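Local coordinates for quinoline 2-oxidoreductase large subunit (PDB 1T3Q), which forms the molybdenum-bearing subunit, with a pterin cytosine dinucleotide cofactor, of a hydroxylase that probably oxidises quinoline at its 2-position, at residues 501-506 and 550-555; 481-486 and 546-551; 508-513 and 542-547. All coordinates share one frame; numbering follows the deposited sequence.

Contact 1: residues 501-506 and 550-555; sequences TSLASS and AVIGAG. With MCN (pterin cytosine dinucleotide), chain N.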
loop_
_atom_site.group_PDB
_atom_site.type_symbol
_atom_site.label_atom_id
_atom_site.label_comp_id
_atom_site.label_asym_id
_atom_site.label_seq_id
_atom_site.Cartn_x
_atom_site.Cartn_y
_atom_site.Cartn_z
ATOM N N THR B 501 11.807 1.231 13.578
ATOM C CA THR B 501 11.514 1.906 14.829
ATOM C C THR B 501 10.020 2.103 15.053
ATOM O O THR B 501 9.217 2.099 14.118
ATOM C CB THR B 501 12.220 3.275 14.889
ATOM O OG1 THR B 501 11.994 3.871 16.169
ATOM C CG2 THR B 501 11.697 4.202 13.798
ATOM N N SER B 502 9.670 2.262 16.322
ATOM C CA SER B 502 8.306 2.474 16.760
ATOM C C SER B 502 8.082 3.982 16.892
ATOM O O SER B 502 6.966 4.447 17.127
ATOM C CB SER B 502 8.116 1.780 18.106
ATOM O OG SER B 502 9.291 1.927 18.901
ATOM N N LEU B 503 9.166 4.736 16.745
ATOM C CA LEU B 503 9.116 6.194 16.813
ATOM C C LEU B 503 8.423 6.713 15.550
ATOM O O LEU B 503 8.688 6.230 14.449
ATOM C CB LEU B 503 10.541 6.757 16.882
ATOM C CG LEU B 503 11.173 7.167 18.220
ATOM C CD1 LEU B 503 10.540 6.438 19.378
ATOM C CD2 LEU B 503 12.672 6.908 18.161
ATOM N N ALA B 504 7.534 7.686 15.711
ATOM C CA ALA B 504 6.830 8.267 14.574
ATOM C C ALA B 504 7.260 9.722 14.458
ATOM O O ALA B 504 7.297 10.449 15.447
ATOM C CB ALA B 504 5.324 8.171 14.780
ATOM N N SER B 505 7.591 10.144 13.245
ATOM C CA SER B 505 8.051 11.510 13.010
ATOM C C SER B 505 6.953 12.457 12.543
ATOM O O SER B 505 6.035 12.056 11.834
ATOM C CB SER B 505 9.177 11.499 11.965
ATOM O OG SER B 505 9.659 12.805 11.706
ATOM N N SER B 506 7.050 13.714 12.961
ATOM C CA SER B 506 6.105 14.739 12.542
ATOM C C SER B 506 6.915 15.971 12.141
ATOM O O SER B 506 6.485 17.110 12.329
ATOM C CB SER B 506 5.095 15.072 13.657
ATOM O OG SER B 506 5.724 15.363 14.890
ATOM N N ALA B 550 15.265 11.139 20.302
ATOM C CA ALA B 550 16.710 10.970 20.164
ATOM C C ALA B 550 17.254 9.991 21.201
ATOM O O ALA B 550 18.025 9.097 20.871
ATOM C CB ALA B 550 17.406 12.320 20.306
ATOM N N VAL B 551 16.835 10.159 22.450
ATOM C CA VAL B 551 17.291 9.292 23.534
ATOM C C VAL B 551 16.799 7.858 23.399
ATOM O O VAL B 551 17.597 6.923 23.374
ATOM C CB VAL B 551 16.851 9.844 24.908
ATOM C CG1 VAL B 551 17.113 8.809 26.002
ATOM C CG2 VAL B 551 17.608 11.133 25.208
ATOM N N ILE B 552 15.482 7.691 23.316
ATOM C CA ILE B 552 14.883 6.372 23.186
ATOM C C ILE B 552 15.359 5.687 21.913
ATOM O O ILE B 552 15.614 4.481 21.903
ATOM C CB ILE B 552 13.341 6.468 23.167
ATOM C CG1 ILE B 552 12.842 7.032 24.501
ATOM C CG2 ILE B 552 12.736 5.104 22.908
ATOM C CD1 ILE B 552 13.178 6.154 25.705
ATOM N N GLY B 553 15.477 6.461 20.839
ATOM C CA GLY B 553 15.946 5.908 19.584
ATOM C C GLY B 553 17.383 5.445 19.731
ATOM O O GLY B 553 17.721 4.325 19.349
ATOM N N ALA B 554 18.232 6.305 20.289
ATOM C CA ALA B 554 19.636 5.953 20.480
ATOM C C ALA B 554 19.738 4.680 21.312
ATOM O O ALA B 554 20.444 3.737 20.946
ATOM C CB ALA B 554 20.385 7.097 21.171
ATOM N N GLY B 555 19.017 4.651 22.427
ATOM C CA GLY B 555 19.051 3.492 23.301
ATOM C C GLY B 555 18.538 2.194 22.700
ATOM O O GLY B 555 19.214 1.166 22.797
HETATM N N1 MCN N . 18.195 15.859 18.180
HETATM C C2 MCN N . 19.584 15.729 17.855
HETATM N N3 MCN N . 20.395 15.587 18.970
HETATM C C4 MCN N . 19.986 15.571 20.300
HETATM C C5 MCN N . 18.552 15.721 20.573
HETATM C C6 MCN N . 17.671 15.859 19.526
HETATM O O2 MCN N . 19.965 15.773 16.706
HETATM N N4 MCN N . 20.849 15.422 21.282
HETATM C "C1'" MCN N . 17.235 15.981 16.938
HETATM C C2D MCN N . 16.570 14.578 16.567
HETATM O "O2'" MCN N . 16.386 14.482 15.110
HETATM C "C3'" MCN N . 15.287 14.580 17.371
HETATM C C4D MCN N . 14.812 16.013 17.334
HETATM O O4D MCN N . 16.075 16.833 17.167
HETATM O "O3'" MCN N . 14.311 13.669 16.752
HETATM C "C5'" MCN N . 13.885 16.447 18.505
HETATM O "O5'" MCN N . 14.563 16.073 19.679
HETATM P PA MCN N . 13.966 15.147 20.810
HETATM O O1A MCN N . 14.723 13.858 20.732
HETATM O O2A MCN N . 13.999 16.015 22.057
HETATM O O3A MCN N . 12.368 14.870 20.677
HETATM P PB MCN N . 11.544 13.913 19.691
HETATM O O1B MCN N . 10.845 12.908 20.546
HETATM O O2B MCN N . 12.410 13.397 18.580
HETATM O O3B MCN N . 10.481 14.908 19.016
HETATM C C10 MCN N . 9.294 15.255 19.682
HETATM C "C9'" MCN N . 9.487 16.659 20.153
HETATM C "C8'" MCN N . 8.139 17.044 20.807
HETATM S "S8'" MCN N . 7.680 16.074 22.236
HETATM C "C7'" MCN N . 7.329 18.031 20.419
HETATM S "S7'" MCN N . 5.766 18.447 21.176
HETATM C "C6'" MCN N . 7.736 18.851 19.148
HETATM C C7 MCN N . 9.230 18.840 18.959
HETATM O "O9'" MCN N . 9.735 17.515 18.942
HETATM N "N5'" MCN N . 6.867 18.309 18.023
HETATM C C4A MCN N . 7.453 18.733 16.765
HETATM N "N8'" MCN N . 9.598 19.493 17.657
HETATM C C4B MCN N . 8.707 19.337 16.555
HETATM N "N1'" MCN N . 9.242 19.734 15.304
HETATM C "C2'" MCN N . 8.439 19.496 14.241
HETATM N "N2'" MCN N . 8.898 19.870 13.027
HETATM N "N3'" MCN N . 7.207 18.882 14.344
HETATM C "C4'" MCN N . 6.604 18.436 15.579
HETATM O "O4'" MCN N . 5.520 17.906 15.584
#
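Leu503 meets the first turns of helix 549-576 at bare backbone: its CD2 methyl lies 3.7 Å from CA of Gly553, with the amide N of the same residue close behind. Glycine suits this spot, because a side chain there would begin about 3.2 Å from Leu503 CD2. The leucine itself is twisted off its usual rotamers, with chi1 at -98° and chi2 at 24°, which aims CD2 at the glycine and leaves CD1 to approach Ile552. That second touch is loose, CD1 of Leu503 standing 4.4 Å from CG2 of Ile552, while the far end of the isoleucine leads off in another direction. The contact is therefore small and buried, and held by methyl packing rather than by polar bonds between the segments. An ST turn sets the stage for the leucine: Thr501 OG1 accepts from Leu503 N at 3.0 Å, with an N-H...O angle of 165°. Beyond this touch both segments reach the pterin cytosine dinucleotide. Ser506 OG lies 2.6 Å from the pterin oxygen O4', a short hydrogen bond in which either could be the donor. Farther along the cofactor, at its diphosphate, Ala550 N donates to O1A of MCN at 2.8 Å, and the start of the helix would probably favour this negative charge. In the fold, the loop 501-506 follows strand 497-501, and Thr501 shares backbone bonds with Gln532 of strand 529-532; helix 510-522 flanks both segments, Leu503 touching His510 and Ala554 touching Ile517.

Contact 2: residues 481-486 and 546-551; sequences TTTHDS and ASRGAV. With MCN (pterin cytosine dinucleotide), chain N; SMO (dioxosulfidomolybdenum(VI) ion), chain O.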
loop_
_atom_site.group_PDB
_atom_site.type_symbol
_atom_site.label_atom_id
_atom_site.label_comp_id
_atom_site.label_asym_id
_atom_site.label_seq_id
_atom_site.Cartn_x
_atom_site.Cartn_y
_atom_site.Cartn_z
ATOM N N THR B 481 4.015 5.149 35.187
ATOM C CA THR B 481 3.731 4.464 33.937
ATOM C C THR B 481 5.002 3.764 33.472
ATOM O O THR B 481 6.070 4.369 33.455
ATOM C CB THR B 481 3.332 5.465 32.827
ATOM O OG1 THR B 481 2.294 6.331 33.300
ATOM C CG2 THR B 481 2.853 4.725 31.589
ATOM N N THR B 482 4.892 2.491 33.113
ATOM C CA THR B 482 6.034 1.744 32.602
ATOM C C THR B 482 6.017 1.917 31.085
ATOM O O THR B 482 4.985 1.729 30.447
ATOM C CB THR B 482 5.928 0.239 32.927
ATOM O OG1 THR B 482 6.191 0.031 34.319
ATOM C CG2 THR B 482 6.931 -0.563 32.104
ATOM N N THR B 483 7.150 2.288 30.503
ATOM C CA THR B 483 7.202 2.460 29.058
ATOM C C THR B 483 7.838 1.243 28.408
ATOM O O THR B 483 8.455 0.425 29.081
ATOM C CB THR B 483 8.013 3.711 28.660
ATOM O OG1 THR B 483 9.315 3.649 29.259
ATOM C CG2 THR B 483 7.294 4.974 29.121
ATOM N N HIS B 484 7.673 1.129 27.094
ATOM C CA HIS B 484 8.242 0.029 26.332
ATOM C C HIS B 484 8.545 0.607 24.955
ATOM O O HIS B 484 7.660 1.155 24.301
ATOM C CB HIS B 484 7.234 -1.123 26.234
ATOM C CG HIS B 484 7.814 -2.399 25.706
ATOM N ND1 HIS B 484 8.079 -2.605 24.368
ATOM C CD2 HIS B 484 8.178 -3.539 26.340
ATOM C CE1 HIS B 484 8.578 -3.817 24.201
ATOM N NE2 HIS B 484 8.648 -4.404 25.383
ATOM N N ASP B 485 9.802 0.505 24.531
ATOM C CA ASP B 485 10.219 1.040 23.244
ATOM C C ASP B 485 11.287 0.174 22.602
ATOM O O ASP B 485 12.468 0.252 22.953
ATOM C CB ASP B 485 10.747 2.462 23.418
ATOM C CG ASP B 485 9.715 3.392 24.012
ATOM O OD1 ASP B 485 9.638 3.490 25.257
ATOM O OD2 ASP B 485 8.967 4.019 23.233
ATOM N N SER B 486 10.872 -0.650 21.647
ATOM C CA SER B 486 11.808 -1.540 20.987
ATOM C C SER B 486 12.178 -1.054 19.595
ATOM O O SER B 486 11.473 -0.249 18.991
ATOM C CB SER B 486 11.221 -2.952 20.894
ATOM O OG SER B 486 10.144 -3.010 19.968
ATOM N N ALA B 546 7.528 14.130 24.771
ATOM C CA ALA B 546 8.373 14.452 25.914
ATOM C C ALA B 546 9.876 14.468 25.606
ATOM O O ALA B 546 10.685 14.025 26.428
ATOM C CB ALA B 546 8.091 13.470 27.048
ATOM N N SER B 547 10.246 14.979 24.434
ATOM C CA SER B 547 11.653 15.059 24.029
ATOM C C SER B 547 12.374 13.741 24.292
ATOM O O SER B 547 13.433 13.720 24.935
ATOM C CB SER B 547 12.358 16.175 24.804
ATOM O OG SER B 547 11.671 17.409 24.681
ATOM N N ARG B 548 11.819 12.646 23.777
ATOM C CA ARG B 548 12.380 11.320 24.008
ATOM C C ARG B 548 12.891 10.582 22.777
ATOM O O ARG B 548 13.572 9.572 22.910
ATOM C CB ARG B 548 11.325 10.437 24.672
ATOM C CG ARG B 548 10.250 9.951 23.693
ATOM C CD ARG B 548 8.985 9.507 24.425
ATOM N NE ARG B 548 9.247 8.427 25.367
ATOM C CZ ARG B 548 9.242 7.136 25.056
ATOM N NH1 ARG B 548 8.978 6.741 23.816
ATOM N NH2 ARG B 548 9.514 6.232 25.989
ATOM N N GLY B 549 12.549 11.071 21.590
ATOM C CA GLY B 549 12.957 10.406 20.367
ATOM C C GLY B 549 14.434 10.106 20.213
ATOM O O GLY B 549 14.815 8.956 19.992
ATOM N N ALA B 550 15.265 11.139 20.302
ATOM C CA ALA B 550 16.710 10.970 20.164
ATOM C C ALA B 550 17.254 9.991 21.201
ATOM O O ALA B 550 18.025 9.097 20.871
ATOM C CB ALA B 550 17.406 12.320 20.306
ATOM N N VAL B 551 16.835 10.159 22.450
ATOM C CA VAL B 551 17.291 9.292 23.534
ATOM C C VAL B 551 16.799 7.858 23.399
ATOM O O VAL B 551 17.597 6.923 23.374
ATOM C CB VAL B 551 16.851 9.844 24.908
ATOM C CG1 VAL B 551 17.113 8.809 26.002
ATOM C CG2 VAL B 551 17.608 11.133 25.208
HETATM N N1 MCN N . 18.195 15.859 18.180
HETATM C C2 MCN N . 19.584 15.729 17.855
HETATM N N3 MCN N . 20.395 15.587 18.970
HETATM C C4 MCN N . 19.986 15.571 20.300
HETATM C C5 MCN N . 18.552 15.721 20.573
HETATM C C6 MCN N . 17.671 15.859 19.526
HETATM O O2 MCN N . 19.965 15.773 16.706
HETATM N N4 MCN N . 20.849 15.422 21.282
HETATM C "C1'" MCN N . 17.235 15.981 16.938
HETATM C C2D MCN N . 16.570 14.578 16.567
HETATM O "O2'" MCN N . 16.386 14.482 15.110
HETATM C "C3'" MCN N . 15.287 14.580 17.371
HETATM C C4D MCN N . 14.812 16.013 17.334
HETATM O O4D MCN N . 16.075 16.833 17.167
HETATM O "O3'" MCN N . 14.311 13.669 16.752
HETATM C "C5'" MCN N . 13.885 16.447 18.505
HETATM O "O5'" MCN N . 14.563 16.073 19.679
HETATM P PA MCN N . 13.966 15.147 20.810
HETATM O O1A MCN N . 14.723 13.858 20.732
HETATM O O2A MCN N . 13.999 16.015 22.057
HETATM O O3A MCN N . 12.368 14.870 20.677
HETATM P PB MCN N . 11.544 13.913 19.691
HETATM O O1B MCN N . 10.845 12.908 20.546
HETATM O O2B MCN N . 12.410 13.397 18.580
HETATM O O3B MCN N . 10.481 14.908 19.016
HETATM C C10 MCN N . 9.294 15.255 19.682
HETATM C "C9'" MCN N . 9.487 16.659 20.153
HETATM C "C8'" MCN N . 8.139 17.044 20.807
HETATM S "S8'" MCN N . 7.680 16.074 22.236
HETATM C "C7'" MCN N . 7.329 18.031 20.419
HETATM S "S7'" MCN N . 5.766 18.447 21.176
HETATM C "C6'" MCN N . 7.736 18.851 19.148
HETATM C C7 MCN N . 9.230 18.840 18.959
HETATM O "O9'" MCN N . 9.735 17.515 18.942
HETATM N "N5'" MCN N . 6.867 18.309 18.023
HETATM C C4A MCN N . 7.453 18.733 16.765
HETATM N "N8'" MCN N . 9.598 19.493 17.657
HETATM C C4B MCN N . 8.707 19.337 16.555
HETATM N "N1'" MCN N . 9.242 19.734 15.304
HETATM C "C2'" MCN N . 8.439 19.496 14.241
HETATM N "N2'" MCN N . 8.898 19.870 13.027
HETATM N "N3'" MCN N . 7.207 18.882 14.344
HETATM C "C4'" MCN N . 6.604 18.436 15.579
HETATM O "O4'" MCN N . 5.520 17.906 15.584
HETATM S S SMO O . 3.896 17.890 23.745
HETATM MO MO SMO O . 5.416 16.692 22.842
HETATM O OM2 SMO O . 5.536 16.213 24.510
HETATM O OM1 SMO O . 4.479 15.567 21.992
#
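Asp485 and Arg548 form a buried, end-on salt bridge, NH1 and NH2 each taking one carboxylate oxygen. Arg548 NH1 reaches Asp485 OD2 at 2.8 Å with an almost straight N-H...O angle of 179°, and Arg548 NH2 reaches Asp485 OD1 at 2.8 Å. Both oxygens lie practically in the guanidinium plane, but the carboxylate is turned 47° from it, so the donors arrive from above its own plane. Asp485 OD2 also accepts from Phe542 N. The arginine has further partners as well: NE donates to Thr469 O, and NH1 also to Gly543 O. A bend at chi3 (-59°) swings the guanidinium onto the aspartate, while Thr483 CB rests 4.0 Å from Arg548 NH2. An asparagine in place of Asp485 would probably leave the buried arginine charge without its mate and cost one of the two bonds. The backbone from Ala546 to Gly549 serves the cofactor: Ala546 N donates to the molybdenum oxygen OM2 at 2.9 Å, and Gly549 N to phosphate oxygen O1B of MCN at 2.7 Å. Gly549 must lack a side chain, since a CB would run into O2B of MCN. A helix start that offers amide nitrogens to a diphosphate is a classic anion-binding site, here beside the molybdenum centre.

Contact 3: residues 508-513 and 542-547; sequences QGHETT and FGAYAS. With MCN (pterin cytosine dinucleotide), chain N; SMO (dioxosulfidomolybdenum(VI) ion), chain O.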
loop_
_atom_site.group_PDB
_atom_site.type_symbol
_atom_site.label_atom_id
_atom_site.label_comp_id
_atom_site.label_asym_id
_atom_site.label_seq_id
_atom_site.Cartn_x
_atom_site.Cartn_y
_atom_site.Cartn_z
ATOM N N GLN B 508 10.497 16.232 12.985
ATOM C CA GLN B 508 11.734 16.420 13.743
ATOM C C GLN B 508 12.992 15.704 13.247
ATOM O O GLN B 508 13.989 15.648 13.957
ATOM C CB GLN B 508 11.519 16.143 15.247
ATOM C CG GLN B 508 11.119 14.733 15.633
ATOM C CD GLN B 508 9.635 14.485 15.469
ATOM O OE1 GLN B 508 9.110 14.527 14.360
ATOM N NE2 GLN B 508 8.949 14.225 16.578
ATOM N N GLY B 509 12.941 15.157 12.034
ATOM C CA GLY B 509 14.116 14.531 11.439
ATOM C C GLY B 509 14.605 13.132 11.783
ATOM O O GLY B 509 15.750 12.800 11.463
ATOM N N HIS B 510 13.766 12.308 12.407
ATOM C CA HIS B 510 14.151 10.938 12.779
ATOM C C HIS B 510 14.716 10.109 11.633
ATOM O O HIS B 510 15.655 9.340 11.807
ATOM C CB HIS B 510 12.940 10.181 13.332
ATOM C CG HIS B 510 12.368 10.776 14.575
ATOM N ND1 HIS B 510 11.144 10.397 15.083
ATOM C CD2 HIS B 510 12.858 11.702 15.428
ATOM C CE1 HIS B 510 10.907 11.063 16.197
ATOM N NE2 HIS B 510 11.933 11.862 16.431
ATOM N N GLU B 511 14.104 10.244 10.465
ATOM C CA GLU B 511 14.507 9.503 9.288
ATOM C C GLU B 511 15.988 9.722 8.983
ATOM O O GLU B 511 16.652 8.861 8.404
ATOM C CB GLU B 511 13.623 9.936 8.117
ATOM C CG GLU B 511 13.864 9.229 6.814
ATOM C CD GLU B 511 12.751 9.508 5.814
ATOM O OE1 GLU B 511 12.975 9.306 4.606
ATOM O OE2 GLU B 511 11.649 9.922 6.245
ATOM N N THR B 512 16.506 10.871 9.391
ATOM C CA THR B 512 17.909 11.183 9.164
ATOM C C THR B 512 18.759 10.921 10.410
ATOM O O THR B 512 19.745 10.191 10.351
ATOM C CB THR B 512 18.075 12.662 8.726
ATOM O OG1 THR B 512 17.432 12.855 7.457
ATOM C CG2 THR B 512 19.546 13.031 8.605
ATOM N N THR B 513 18.363 11.492 11.541
ATOM C CA THR B 513 19.141 11.327 12.763
ATOM C C THR B 513 19.236 9.902 13.306
ATOM O O THR B 513 20.271 9.518 13.849
ATOM C CB THR B 513 18.635 12.267 13.876
ATOM O OG1 THR B 513 17.225 12.095 14.063
ATOM C CG2 THR B 513 18.924 13.714 13.504
ATOM N N PHE B 542 6.202 3.631 22.646
ATOM C CA PHE B 542 5.297 4.704 23.028
ATOM C C PHE B 542 5.292 5.883 22.052
ATOM O O PHE B 542 4.435 6.758 22.140
ATOM C CB PHE B 542 5.635 5.179 24.446
ATOM C CG PHE B 542 5.037 4.322 25.535
ATOM C CD1 PHE B 542 5.116 2.930 25.475
ATOM C CD2 PHE B 542 4.383 4.907 26.619
ATOM C CE1 PHE B 542 4.551 2.136 26.475
ATOM C CE2 PHE B 542 3.814 4.117 27.631
ATOM C CZ PHE B 542 3.899 2.730 27.556
ATOM N N GLY B 543 6.246 5.908 21.125
ATOM C CA GLY B 543 6.286 6.986 20.153
ATOM C C GLY B 543 7.141 8.181 20.532
ATOM O O GLY B 543 7.919 8.132 21.484
ATOM N N ALA B 544 6.997 9.259 19.769
ATOM C CA ALA B 544 7.753 10.481 20.008
ATOM C C ALA B 544 6.936 11.510 20.787
ATOM O O ALA B 544 5.874 11.955 20.342
ATOM C CB ALA B 544 8.210 11.078 18.681
ATOM N N TYR B 545 7.446 11.874 21.956
ATOM C CA TYR B 545 6.808 12.851 22.829
ATOM C C TYR B 545 7.776 13.092 23.981
ATOM O O TYR B 545 8.749 12.360 24.131
ATOM C CB TYR B 545 5.465 12.314 23.348
ATOM C CG TYR B 545 5.574 11.092 24.231
ATOM C CD1 TYR B 545 5.943 11.206 25.571
ATOM C CD2 TYR B 545 5.336 9.818 23.719
ATOM C CE1 TYR B 545 6.076 10.078 26.383
ATOM C CE2 TYR B 545 5.466 8.685 24.519
ATOM C CZ TYR B 545 5.837 8.822 25.849
ATOM O OH TYR B 545 5.985 7.706 26.643
ATOM N N ALA B 546 7.528 14.130 24.771
ATOM C CA ALA B 546 8.373 14.452 25.914
ATOM C C ALA B 546 9.876 14.468 25.606
ATOM O O ALA B 546 10.685 14.025 26.428
ATOM C CB ALA B 546 8.091 13.470 27.048
ATOM N N SER B 547 10.246 14.979 24.434
ATOM C CA SER B 547 11.653 15.059 24.029
ATOM C C SER B 547 12.374 13.741 24.292
ATOM O O SER B 547 13.433 13.720 24.935
ATOM C CB SER B 547 12.358 16.175 24.804
ATOM O OG SER B 547 11.671 17.409 24.681
HETATM N N1 MCN N . 18.195 15.859 18.180
HETATM C C2 MCN N . 19.584 15.729 17.855
HETATM N N3 MCN N . 20.395 15.587 18.970
HETATM C C4 MCN N . 19.986 15.571 20.300
HETATM C C5 MCN N . 18.552 15.721 20.573
HETATM C C6 MCN N . 17.671 15.859 19.526
HETATM O O2 MCN N . 19.965 15.773 16.706
HETATM N N4 MCN N . 20.849 15.422 21.282
HETATM C "C1'" MCN N . 17.235 15.981 16.938
HETATM C C2D MCN N . 16.570 14.578 16.567
HETATM O "O2'" MCN N . 16.386 14.482 15.110
HETATM C "C3'" MCN N . 15.287 14.580 17.371
HETATM C C4D MCN N . 14.812 16.013 17.334
HETATM O O4D MCN N . 16.075 16.833 17.167
HETATM O "O3'" MCN N . 14.311 13.669 16.752
HETATM C "C5'" MCN N . 13.885 16.447 18.505
HETATM O "O5'" MCN N . 14.563 16.073 19.679
HETATM P PA MCN N . 13.966 15.147 20.810
HETATM O O1A MCN N . 14.723 13.858 20.732
HETATM O O2A MCN N . 13.999 16.015 22.057
HETATM O O3A MCN N . 12.368 14.870 20.677
HETATM P PB MCN N . 11.544 13.913 19.691
HETATM O O1B MCN N . 10.845 12.908 20.546
HETATM O O2B MCN N . 12.410 13.397 18.580
HETATM O O3B MCN N . 10.481 14.908 19.016
HETATM C C10 MCN N . 9.294 15.255 19.682
HETATM C "C9'" MCN N . 9.487 16.659 20.153
HETATM C "C8'" MCN N . 8.139 17.044 20.807
HETATM S "S8'" MCN N . 7.680 16.074 22.236
HETATM C "C7'" MCN N . 7.329 18.031 20.419
HETATM S "S7'" MCN N . 5.766 18.447 21.176
HETATM C "C6'" MCN N . 7.736 18.851 19.148
HETATM C C7 MCN N . 9.230 18.840 18.959
HETATM O "O9'" MCN N . 9.735 17.515 18.942
HETATM N "N5'" MCN N . 6.867 18.309 18.023
HETATM C C4A MCN N . 7.453 18.733 16.765
HETATM N "N8'" MCN N . 9.598 19.493 17.657
HETATM C C4B MCN N . 8.707 19.337 16.555
HETATM N "N1'" MCN N . 9.242 19.734 15.304
HETATM C "C2'" MCN N . 8.439 19.496 14.241
HETATM N "N2'" MCN N . 8.898 19.870 13.027
HETATM N "N3'" MCN N . 7.207 18.882 14.344
HETATM C "C4'" MCN N . 6.604 18.436 15.579
HETATM O "O4'" MCN N . 5.520 17.906 15.584
HETATM S S SMO O . 3.896 17.890 23.745
HETATM MO MO SMO O . 5.416 16.692 22.842
HETATM O OM2 SMO O . 5.536 16.213 24.510
HETATM O OM1 SMO O . 4.479 15.567 21.992
#
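The methyl of Ala544 fits against the ring edge of His510, its CB lying 3.7 Å from CE1 and in the ring plane, and Gln508 NE2 comes within 3.9 Å of the same methyl. Both polar side chains grip the cofactor diphosphate. His510 has CG beside the backbone N and anti to the carbonyl carbon (chi1 -62°), which carries its ring edge forward to the phosphate; His510 NE2 then donates to O2B of MCN at 2.7 Å, along a nearly straight line. Gln508 is folded, with CG between the backbone N and the carbonyl carbon (chi1 63°) and a second bend at chi2 (-82°). The amide is held from two ends: NE2 of Gln508 donates to O3B of MCN at 3.0 Å, and OE1, which lies over one face of the His510 ring near its rim, accepts from Ser506 N and from Ser505 OG. Ala544 CB also touches MCN O1B, at 3.7 Å. Gly509, at the N-cap, has a backbone shape hostile to a side chain, and its carbonyl takes the amides of Thr512 and Thr513. Helix 510-522 thus begins beside the cofactor, with Gln508 touching Gln678 and Thr513 touching Ile674 of helix 672-692, while the loop 542-547 runs on into helix 549-576.

From the N terminus the chain passes 481-486, the hairpin strands 486-491 and 497-501, then loop 501-506 and helix 510-522, before strand 529-532 and the loop that leads into helix 549-576. Contact 2 closes the longest loop, 59 residues between its segments; contact 1 closes 43, and contact 3, with 28, is nested inside contact 1. Contacts 1 and 2 end on the overlapping ranges 550-555 and 546-551, and contact 3 shares Ala546 and Ser547 with contact 2. Ser502 OG joins Ser486 O, and Ile552 packs on Asp485. Together they tie the stretches before strand 486-491 and after strand 497-501 to helix 510-522 and helix 549-576 around one cofactor.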